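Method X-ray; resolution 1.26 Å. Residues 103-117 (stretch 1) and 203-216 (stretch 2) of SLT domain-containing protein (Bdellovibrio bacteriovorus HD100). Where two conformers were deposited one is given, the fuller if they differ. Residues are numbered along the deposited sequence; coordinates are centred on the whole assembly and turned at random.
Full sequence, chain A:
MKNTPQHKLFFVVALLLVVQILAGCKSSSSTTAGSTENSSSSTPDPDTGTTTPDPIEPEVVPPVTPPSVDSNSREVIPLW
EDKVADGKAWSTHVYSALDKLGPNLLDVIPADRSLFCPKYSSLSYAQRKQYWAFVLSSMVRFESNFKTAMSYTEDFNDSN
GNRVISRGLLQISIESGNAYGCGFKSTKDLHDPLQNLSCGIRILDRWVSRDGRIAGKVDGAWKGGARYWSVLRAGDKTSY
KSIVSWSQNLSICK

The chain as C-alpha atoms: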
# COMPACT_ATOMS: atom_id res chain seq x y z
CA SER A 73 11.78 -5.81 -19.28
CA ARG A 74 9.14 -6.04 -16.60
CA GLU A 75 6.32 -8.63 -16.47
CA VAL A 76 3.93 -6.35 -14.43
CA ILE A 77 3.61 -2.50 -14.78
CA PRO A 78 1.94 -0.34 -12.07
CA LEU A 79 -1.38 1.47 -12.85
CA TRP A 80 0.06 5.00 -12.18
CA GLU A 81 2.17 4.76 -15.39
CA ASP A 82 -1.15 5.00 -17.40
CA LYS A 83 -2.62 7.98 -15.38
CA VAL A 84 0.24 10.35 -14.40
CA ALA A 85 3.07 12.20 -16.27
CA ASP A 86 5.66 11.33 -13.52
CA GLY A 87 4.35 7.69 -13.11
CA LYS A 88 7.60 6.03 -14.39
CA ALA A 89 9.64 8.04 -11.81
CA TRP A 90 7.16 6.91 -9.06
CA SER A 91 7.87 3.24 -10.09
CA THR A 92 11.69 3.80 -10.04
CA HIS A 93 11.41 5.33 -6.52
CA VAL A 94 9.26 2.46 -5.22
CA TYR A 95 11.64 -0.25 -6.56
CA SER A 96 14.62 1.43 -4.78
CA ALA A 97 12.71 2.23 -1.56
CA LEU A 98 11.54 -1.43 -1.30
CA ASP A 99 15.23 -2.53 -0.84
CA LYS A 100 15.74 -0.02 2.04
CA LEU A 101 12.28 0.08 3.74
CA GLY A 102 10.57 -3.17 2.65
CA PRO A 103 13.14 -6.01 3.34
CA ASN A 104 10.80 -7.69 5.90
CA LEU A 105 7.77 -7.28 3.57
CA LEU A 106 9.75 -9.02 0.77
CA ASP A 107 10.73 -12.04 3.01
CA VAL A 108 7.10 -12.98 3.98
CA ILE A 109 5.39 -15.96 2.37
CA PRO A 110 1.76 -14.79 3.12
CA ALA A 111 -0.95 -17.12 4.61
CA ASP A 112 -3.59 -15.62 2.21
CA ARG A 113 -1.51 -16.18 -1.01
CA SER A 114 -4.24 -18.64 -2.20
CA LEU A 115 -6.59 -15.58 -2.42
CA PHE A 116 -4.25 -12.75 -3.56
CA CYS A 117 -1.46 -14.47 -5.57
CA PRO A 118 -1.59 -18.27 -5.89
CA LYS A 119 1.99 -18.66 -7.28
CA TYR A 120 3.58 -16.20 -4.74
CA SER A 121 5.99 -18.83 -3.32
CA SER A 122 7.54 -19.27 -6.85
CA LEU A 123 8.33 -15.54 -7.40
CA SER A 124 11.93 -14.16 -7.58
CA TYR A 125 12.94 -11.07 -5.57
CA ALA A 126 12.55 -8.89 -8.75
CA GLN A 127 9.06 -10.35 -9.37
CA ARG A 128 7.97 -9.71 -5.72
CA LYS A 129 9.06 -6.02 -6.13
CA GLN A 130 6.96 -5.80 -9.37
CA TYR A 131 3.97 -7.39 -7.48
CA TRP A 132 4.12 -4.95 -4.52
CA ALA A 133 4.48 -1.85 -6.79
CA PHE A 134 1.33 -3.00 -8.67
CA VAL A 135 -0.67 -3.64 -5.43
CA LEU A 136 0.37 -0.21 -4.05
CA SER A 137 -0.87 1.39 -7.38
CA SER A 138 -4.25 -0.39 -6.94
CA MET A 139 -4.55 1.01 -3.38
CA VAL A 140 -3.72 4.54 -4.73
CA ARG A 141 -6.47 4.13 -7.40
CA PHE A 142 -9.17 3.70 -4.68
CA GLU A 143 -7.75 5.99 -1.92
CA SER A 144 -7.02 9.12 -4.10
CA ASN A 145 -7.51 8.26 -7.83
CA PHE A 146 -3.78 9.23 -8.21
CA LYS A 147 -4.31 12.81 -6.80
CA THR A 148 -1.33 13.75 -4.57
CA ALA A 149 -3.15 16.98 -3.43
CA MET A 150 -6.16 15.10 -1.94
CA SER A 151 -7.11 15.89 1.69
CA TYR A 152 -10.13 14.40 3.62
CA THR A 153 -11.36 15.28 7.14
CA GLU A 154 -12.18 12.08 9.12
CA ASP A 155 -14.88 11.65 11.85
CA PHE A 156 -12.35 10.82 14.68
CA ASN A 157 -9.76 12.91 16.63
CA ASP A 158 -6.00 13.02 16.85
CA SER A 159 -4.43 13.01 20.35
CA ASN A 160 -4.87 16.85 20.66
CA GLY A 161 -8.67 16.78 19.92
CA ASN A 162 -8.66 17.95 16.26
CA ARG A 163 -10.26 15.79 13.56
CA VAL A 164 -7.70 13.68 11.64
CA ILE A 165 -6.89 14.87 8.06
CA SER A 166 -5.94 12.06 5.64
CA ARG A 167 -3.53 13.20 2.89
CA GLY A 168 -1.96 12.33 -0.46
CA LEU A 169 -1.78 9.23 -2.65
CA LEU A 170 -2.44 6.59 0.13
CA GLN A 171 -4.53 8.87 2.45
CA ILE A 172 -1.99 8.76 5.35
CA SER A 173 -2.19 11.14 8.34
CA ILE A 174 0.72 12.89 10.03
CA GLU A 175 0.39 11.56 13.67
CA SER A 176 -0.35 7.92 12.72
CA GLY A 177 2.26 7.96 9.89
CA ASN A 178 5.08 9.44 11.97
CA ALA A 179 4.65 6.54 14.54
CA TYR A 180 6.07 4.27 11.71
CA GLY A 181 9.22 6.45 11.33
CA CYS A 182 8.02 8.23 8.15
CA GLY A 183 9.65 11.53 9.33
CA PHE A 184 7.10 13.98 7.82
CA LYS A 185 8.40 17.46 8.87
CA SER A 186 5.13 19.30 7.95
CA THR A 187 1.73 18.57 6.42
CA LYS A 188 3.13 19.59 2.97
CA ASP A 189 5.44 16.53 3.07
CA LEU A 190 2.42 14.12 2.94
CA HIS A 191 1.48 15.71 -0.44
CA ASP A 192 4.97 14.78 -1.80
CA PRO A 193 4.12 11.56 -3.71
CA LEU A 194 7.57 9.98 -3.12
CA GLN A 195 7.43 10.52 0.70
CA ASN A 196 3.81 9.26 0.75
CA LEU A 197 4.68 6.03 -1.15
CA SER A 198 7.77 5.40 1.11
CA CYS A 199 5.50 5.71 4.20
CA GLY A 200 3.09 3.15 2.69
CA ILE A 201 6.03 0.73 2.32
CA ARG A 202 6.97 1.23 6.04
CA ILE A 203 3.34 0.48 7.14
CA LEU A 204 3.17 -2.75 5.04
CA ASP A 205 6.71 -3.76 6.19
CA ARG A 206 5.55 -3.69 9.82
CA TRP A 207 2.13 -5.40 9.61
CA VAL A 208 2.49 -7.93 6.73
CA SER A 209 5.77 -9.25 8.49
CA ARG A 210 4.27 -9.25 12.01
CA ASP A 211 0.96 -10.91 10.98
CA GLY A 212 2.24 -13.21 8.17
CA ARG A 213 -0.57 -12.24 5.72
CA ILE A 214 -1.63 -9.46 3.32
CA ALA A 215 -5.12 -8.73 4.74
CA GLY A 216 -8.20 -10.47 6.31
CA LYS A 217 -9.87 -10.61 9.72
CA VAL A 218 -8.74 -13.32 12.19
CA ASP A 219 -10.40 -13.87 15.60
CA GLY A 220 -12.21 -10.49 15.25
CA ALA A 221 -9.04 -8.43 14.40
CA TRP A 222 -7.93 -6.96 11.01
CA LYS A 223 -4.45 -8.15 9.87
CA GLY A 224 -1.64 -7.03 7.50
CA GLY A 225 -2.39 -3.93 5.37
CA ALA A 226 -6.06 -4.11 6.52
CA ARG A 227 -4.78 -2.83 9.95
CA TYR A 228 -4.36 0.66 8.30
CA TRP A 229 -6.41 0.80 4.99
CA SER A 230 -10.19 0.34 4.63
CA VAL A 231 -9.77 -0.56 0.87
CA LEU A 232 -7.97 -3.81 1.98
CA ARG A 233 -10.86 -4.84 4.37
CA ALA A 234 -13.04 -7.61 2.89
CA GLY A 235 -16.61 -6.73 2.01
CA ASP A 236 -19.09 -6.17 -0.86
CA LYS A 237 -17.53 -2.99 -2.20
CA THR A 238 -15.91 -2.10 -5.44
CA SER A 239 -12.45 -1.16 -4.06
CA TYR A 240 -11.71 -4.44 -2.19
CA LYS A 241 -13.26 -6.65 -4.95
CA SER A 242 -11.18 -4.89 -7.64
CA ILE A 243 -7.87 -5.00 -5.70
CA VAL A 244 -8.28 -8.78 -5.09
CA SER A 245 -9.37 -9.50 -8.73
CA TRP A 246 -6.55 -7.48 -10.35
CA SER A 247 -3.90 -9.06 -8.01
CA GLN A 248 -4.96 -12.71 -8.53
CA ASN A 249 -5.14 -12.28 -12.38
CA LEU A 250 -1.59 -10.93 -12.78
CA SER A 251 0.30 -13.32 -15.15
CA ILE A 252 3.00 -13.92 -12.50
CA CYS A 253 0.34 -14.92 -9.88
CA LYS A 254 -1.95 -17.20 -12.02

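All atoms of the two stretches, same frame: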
# COMPACT_ATOMS: atom_id res chain seq x y z
N PRO A 103 12.48 -4.70 3.37
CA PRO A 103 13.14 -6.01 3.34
C PRO A 103 12.33 -7.10 4.07
O PRO A 103 12.33 -8.28 3.66
CB PRO A 103 14.49 -5.73 4.00
CG PRO A 103 14.21 -4.59 4.95
CD PRO A 103 13.27 -3.70 4.13
N ASN A 104 11.63 -6.72 5.16
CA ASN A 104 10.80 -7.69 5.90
C ASN A 104 9.55 -8.06 5.10
O ASN A 104 9.19 -9.26 4.98
CB ASN A 104 10.48 -7.21 7.34
CG ASN A 104 11.75 -6.84 8.08
OD1 ASN A 104 12.59 -7.71 8.35
ND2 ASN A 104 11.92 -5.54 8.31
N LEU A 105 8.91 -7.05 4.48
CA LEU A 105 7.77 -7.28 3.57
C LEU A 105 8.12 -8.35 2.52
O LEU A 105 7.31 -9.27 2.22
CB LEU A 105 7.37 -5.95 2.92
CG LEU A 105 6.28 -6.01 1.83
CD1 LEU A 105 4.95 -6.51 2.39
CD2 LEU A 105 6.08 -4.65 1.18
N LEU A 106 9.31 -8.19 1.91
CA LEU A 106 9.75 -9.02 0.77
C LEU A 106 10.31 -10.40 1.17
O LEU A 106 10.65 -11.20 0.31
CB LEU A 106 10.75 -8.21 -0.08
CG LEU A 106 10.15 -6.99 -0.82
CD1 LEU A 106 11.22 -6.06 -1.31
CD2 LEU A 106 9.22 -7.40 -1.95
N ASP A 107 10.37 -10.70 2.47
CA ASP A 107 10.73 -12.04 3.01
C ASP A 107 9.49 -12.86 3.45
O ASP A 107 9.62 -14.03 3.81
CB ASP A 107 11.72 -11.95 4.19
CG ASP A 107 13.18 -11.73 3.80
OD1 ASP A 107 13.56 -12.10 2.68
OD2 ASP A 107 13.92 -11.20 4.63
N VAL A 108 8.31 -12.24 3.52
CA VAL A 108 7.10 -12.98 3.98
C VAL A 108 6.60 -13.93 2.88
O VAL A 108 6.55 -13.56 1.70
CB VAL A 108 5.96 -11.98 4.35
CG1 VAL A 108 4.68 -12.68 4.79
CG2 VAL A 108 6.42 -11.01 5.39
N ILE A 109 6.16 -15.13 3.25
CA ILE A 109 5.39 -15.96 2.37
C ILE A 109 3.95 -15.95 2.96
O ILE A 109 3.65 -16.56 4.03
CB ILE A 109 5.90 -17.44 2.25
CG1 ILE A 109 7.31 -17.43 1.68
CG2 ILE A 109 4.96 -18.34 1.43
CD1 ILE A 109 8.00 -18.77 1.65
N PRO A 110 3.00 -15.14 2.42
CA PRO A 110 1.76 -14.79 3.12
C PRO A 110 0.73 -15.95 3.23
O PRO A 110 0.56 -16.71 2.25
CB PRO A 110 1.14 -13.62 2.35
CG PRO A 110 1.98 -13.41 1.20
CD PRO A 110 3.13 -14.35 1.18
N ALA A 111 0.03 -16.05 4.37
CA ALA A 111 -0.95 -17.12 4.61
C ALA A 111 -2.16 -17.03 3.68
O ALA A 111 -2.83 -18.07 3.49
CB ALA A 111 -1.41 -17.14 6.03
N ASP A 112 -2.46 -15.84 3.15
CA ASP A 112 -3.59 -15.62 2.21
C ASP A 112 -3.10 -15.53 0.75
O ASP A 112 -3.83 -14.97 -0.11
CB ASP A 112 -4.41 -14.42 2.66
CG ASP A 112 -3.61 -13.14 2.90
OD1 ASP A 112 -2.33 -13.17 2.81
OD2 ASP A 112 -4.28 -12.09 3.21
N ARG A 113 -1.94 -16.10 0.40
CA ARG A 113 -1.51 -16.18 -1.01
C ARG A 113 -2.53 -16.93 -1.87
O ARG A 113 -2.70 -16.56 -3.06
CB ARG A 113 -0.11 -16.78 -1.10
CG ARG A 113 0.04 -18.20 -0.57
CD ARG A 113 1.51 -18.57 -0.33
NE ARG A 113 1.74 -19.93 0.15
CZ ARG A 113 1.70 -20.35 1.43
NH1 ARG A 113 1.50 -19.51 2.44
NH2 ARG A 113 1.94 -21.64 1.65
N SER A 114 -3.28 -17.91 -1.34
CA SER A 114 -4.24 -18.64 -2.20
C SER A 114 -5.33 -17.69 -2.75
O SER A 114 -5.91 -17.98 -3.80
CB SER A 114 -4.85 -19.84 -1.48
OG SER A 114 -5.57 -19.48 -0.30
N LEU A 115 -5.63 -16.62 -2.00
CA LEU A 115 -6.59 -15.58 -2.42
C LEU A 115 -5.93 -14.53 -3.32
O LEU A 115 -6.42 -14.26 -4.43
CB LEU A 115 -7.20 -14.90 -1.18
CG LEU A 115 -8.13 -13.71 -1.43
CD1 LEU A 115 -9.32 -14.09 -2.26
CD2 LEU A 115 -8.56 -13.03 -0.14
N PHE A 116 -4.85 -13.89 -2.86
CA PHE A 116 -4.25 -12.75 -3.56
C PHE A 116 -3.34 -13.13 -4.73
O PHE A 116 -3.31 -12.40 -5.74
CB PHE A 116 -3.49 -11.87 -2.57
CG PHE A 116 -4.36 -10.96 -1.76
CD1 PHE A 116 -4.73 -9.73 -2.27
CD2 PHE A 116 -4.82 -11.31 -0.49
CE1 PHE A 116 -5.53 -8.87 -1.54
CE2 PHE A 116 -5.61 -10.44 0.26
CZ PHE A 116 -6.00 -9.23 -0.29
N CYS A 117 -2.55 -14.20 -4.60
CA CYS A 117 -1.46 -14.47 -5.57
C CYS A 117 -1.05 -15.93 -5.48
O CYS A 117 -0.11 -16.29 -4.74
CB CYS A 117 -0.27 -13.52 -5.38
SG CYS A 117 1.03 -13.73 -6.64
N ILE A 203 4.53 1.00 6.47
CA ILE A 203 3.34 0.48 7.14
C ILE A 203 3.13 -1.00 6.79
O ILE A 203 2.94 -1.86 7.69
CB ILE A 203 2.10 1.35 6.81
CG1 ILE A 203 2.25 2.79 7.33
CG2 ILE A 203 0.82 0.70 7.32
CD1 ILE A 203 1.21 3.78 6.78
N LEU A 204 3.26 -1.35 5.49
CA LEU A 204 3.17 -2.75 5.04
C LEU A 204 4.32 -3.59 5.65
O LEU A 204 4.11 -4.76 6.06
CB LEU A 204 3.17 -2.84 3.51
CG LEU A 204 1.94 -2.27 2.81
CD1 LEU A 204 2.17 -2.15 1.31
CD2 LEU A 204 0.69 -3.15 3.05
N ASP A 205 5.54 -3.04 5.66
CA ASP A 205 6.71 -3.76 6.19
C ASP A 205 6.49 -4.17 7.66
O ASP A 205 6.93 -5.27 8.09
CB ASP A 205 8.00 -2.94 6.04
CG ASP A 205 9.28 -3.70 6.38
OD1 ASP A 205 9.72 -4.50 5.52
OD2 ASP A 205 9.84 -3.46 7.49
N ARG A 206 5.84 -3.35 8.44
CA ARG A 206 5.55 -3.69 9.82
C ARG A 206 4.46 -4.76 9.91
O ARG A 206 4.70 -5.79 10.50
CB ARG A 206 5.09 -2.47 10.62
CG ARG A 206 4.88 -2.84 12.11
CD ARG A 206 4.04 -1.94 12.94
NE ARG A 206 4.70 -0.73 13.27
CZ ARG A 206 4.16 0.30 13.97
NH1 ARG A 206 2.88 0.33 14.43
NH2 ARG A 206 4.90 1.35 14.14
N TRP A 207 3.28 -4.51 9.33
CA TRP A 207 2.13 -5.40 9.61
C TRP A 207 2.12 -6.71 8.80
O TRP A 207 1.71 -7.76 9.34
CB TRP A 207 0.80 -4.67 9.48
CG TRP A 207 0.63 -3.52 10.42
CD1 TRP A 207 0.38 -2.23 10.06
CD2 TRP A 207 0.62 -3.57 11.84
NE1 TRP A 207 0.22 -1.46 11.17
CE2 TRP A 207 0.40 -2.24 12.29
CE3 TRP A 207 0.80 -4.57 12.79
CZ2 TRP A 207 0.29 -1.90 13.63
CZ3 TRP A 207 0.72 -4.22 14.12
CH2 TRP A 207 0.49 -2.91 14.54
N VAL A 208 2.46 -6.68 7.50
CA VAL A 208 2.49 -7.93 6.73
C VAL A 208 3.51 -8.90 7.37
O VAL A 208 3.25 -10.11 7.47
CB VAL A 208 2.70 -7.68 5.22
CG1 VAL A 208 2.76 -9.00 4.43
CG2 VAL A 208 1.60 -6.79 4.64
N SER A 209 4.70 -8.42 7.87
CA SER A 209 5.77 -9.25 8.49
C SER A 209 5.40 -9.73 9.91
O SER A 209 5.77 -10.87 10.30
CB SER A 209 7.10 -8.52 8.49
OG SER A 209 8.11 -9.29 9.12
N ARG A 210 4.68 -8.85 10.61
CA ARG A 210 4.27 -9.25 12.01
C ARG A 210 3.15 -10.30 11.93
O ARG A 210 3.11 -11.26 12.74
CB ARG A 210 3.81 -8.03 12.83
CG ARG A 210 3.26 -8.30 14.23
CD ARG A 210 2.73 -7.05 14.95
NE ARG A 210 2.35 -7.27 16.35
CZ ARG A 210 3.11 -7.00 17.41
NH1 ARG A 210 4.31 -6.46 17.26
NH2 ARG A 210 2.67 -7.28 18.62
N ASP A 211 2.20 -10.11 11.00
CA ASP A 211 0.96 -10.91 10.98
C ASP A 211 1.09 -12.14 10.05
O ASP A 211 0.24 -13.06 10.11
CB ASP A 211 -0.23 -10.02 10.59
CG ASP A 211 -0.62 -8.95 11.61
OD1 ASP A 211 -0.27 -9.13 12.84
OD2 ASP A 211 -1.29 -7.96 11.19
N GLY A 212 2.03 -12.11 9.10
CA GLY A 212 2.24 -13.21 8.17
C GLY A 212 1.20 -13.33 7.06
O GLY A 212 1.02 -14.44 6.51
N ARG A 213 0.51 -12.23 6.72
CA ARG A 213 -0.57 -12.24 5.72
C ARG A 213 -0.79 -10.82 5.21
O ARG A 213 -0.42 -9.83 5.87
CB ARG A 213 -1.83 -12.89 6.28
CG ARG A 213 -2.41 -12.20 7.50
CD ARG A 213 -3.53 -13.00 8.20
NE ARG A 213 -4.68 -13.11 7.33
CZ ARG A 213 -5.33 -14.21 6.97
NH1 ARG A 213 -5.07 -15.37 7.56
NH2 ARG A 213 -6.27 -14.13 6.03
N ILE A 214 -1.38 -10.74 4.00
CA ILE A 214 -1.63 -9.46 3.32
C ILE A 214 -2.80 -8.67 3.92
O ILE A 214 -2.70 -7.43 4.09
CB ILE A 214 -1.81 -9.68 1.81
CG1 ILE A 214 -0.52 -10.23 1.18
CG2 ILE A 214 -2.30 -8.42 1.09
CD1 ILE A 214 -0.65 -10.77 -0.24
N ALA A 215 -3.89 -9.38 4.24
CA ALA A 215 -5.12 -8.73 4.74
C ALA A 215 -5.93 -9.76 5.54
O ALA A 215 -5.36 -10.73 6.07
CB ALA A 215 -5.86 -8.09 3.58
N GLY A 216 -7.24 -9.55 5.66
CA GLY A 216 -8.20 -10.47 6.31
C GLY A 216 -8.42 -10.16 7.80
O GLY A 216 -7.71 -9.38 8.42
O HOH W 1 -7.07 -12.36 3.49

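Stretch 1 runs along the last turns of the helix at 203-211 and then along the loop that follows it. The two stretches bury 769 Å² between them, both sides summed. Apolar side chains pack in both halves, and two aspartates, one from each stretch, bind backbone amides.

At the first end, Asp 205 reaches across from the helix. Its CA-to-CB bond points sideways, but the carboxylate comes nearer to stretch 1. Leu 105 N donates to Asp 205 OD1 at 2.9 Å, and Asn 104 ND2 donates to Asp 205 OD2 at 3.1 Å, almost straight.

Leu 105 then fits against the helix surface. Leu 105 CD1 packs on Val 208 CB at 3.8 Å and lies 4.2 Å from Leu 204 CB, so it rests between residues one helical turn apart. Leu 105 CD2 adds a contact to Leu 204 CB at 4.1 Å. Val 108 is the next bump. Its CG2 lies 3.6 Å from Ser 209 CA, and its CG1 lies 4.2 Å from both Val 208 CG1 and Gly 212 CA. It sits where the helix ends. Gly 212 has positive phi, which by itself favours glycine, and the chain turns out of the helix there.

Beyond the helix the backbones meet directly. Ala 111 N donates to Gly 212 O at 2.9 Å. The same oxygen receives a CA-H...O contact from Pro 110, with Pro 110 CA and Gly 212 O 3.5 Å apart.

Next, Asp 112 points toward stretch 2. Its OD1 accepts from Ile 214 N at 2.9 Å, and its OD2 accepts from Ala 215 N, also at 2.9 Å. One carboxylate so fixes two successive amides. A water donates to Asp 112 OD2 at 2.8 Å and accepts from Arg 213 NH2 at 3.2 Å, linking the two side chains. They make no salt bridge: Asp 112 OD2 and Arg 213 NH2 are 4.0 Å apart, and the oxygen lies well out of the guanidinium plane.

Ile 214 is the main bump of stretch 2, with the largest covered area of any residue here. It enters a hollow lined by Pro 110, Asp 112 and Phe 116. Its CG1 is 4.0 Å from Pro 110 CB, and its CD1 is 3.8 Å from Phe 116 CB. Its CG2 sits over the face of the Phe 116 ring, 3.9 Å from the centroid. Ala 215 CB closes on Phe 116 CZ at 4.0 Å.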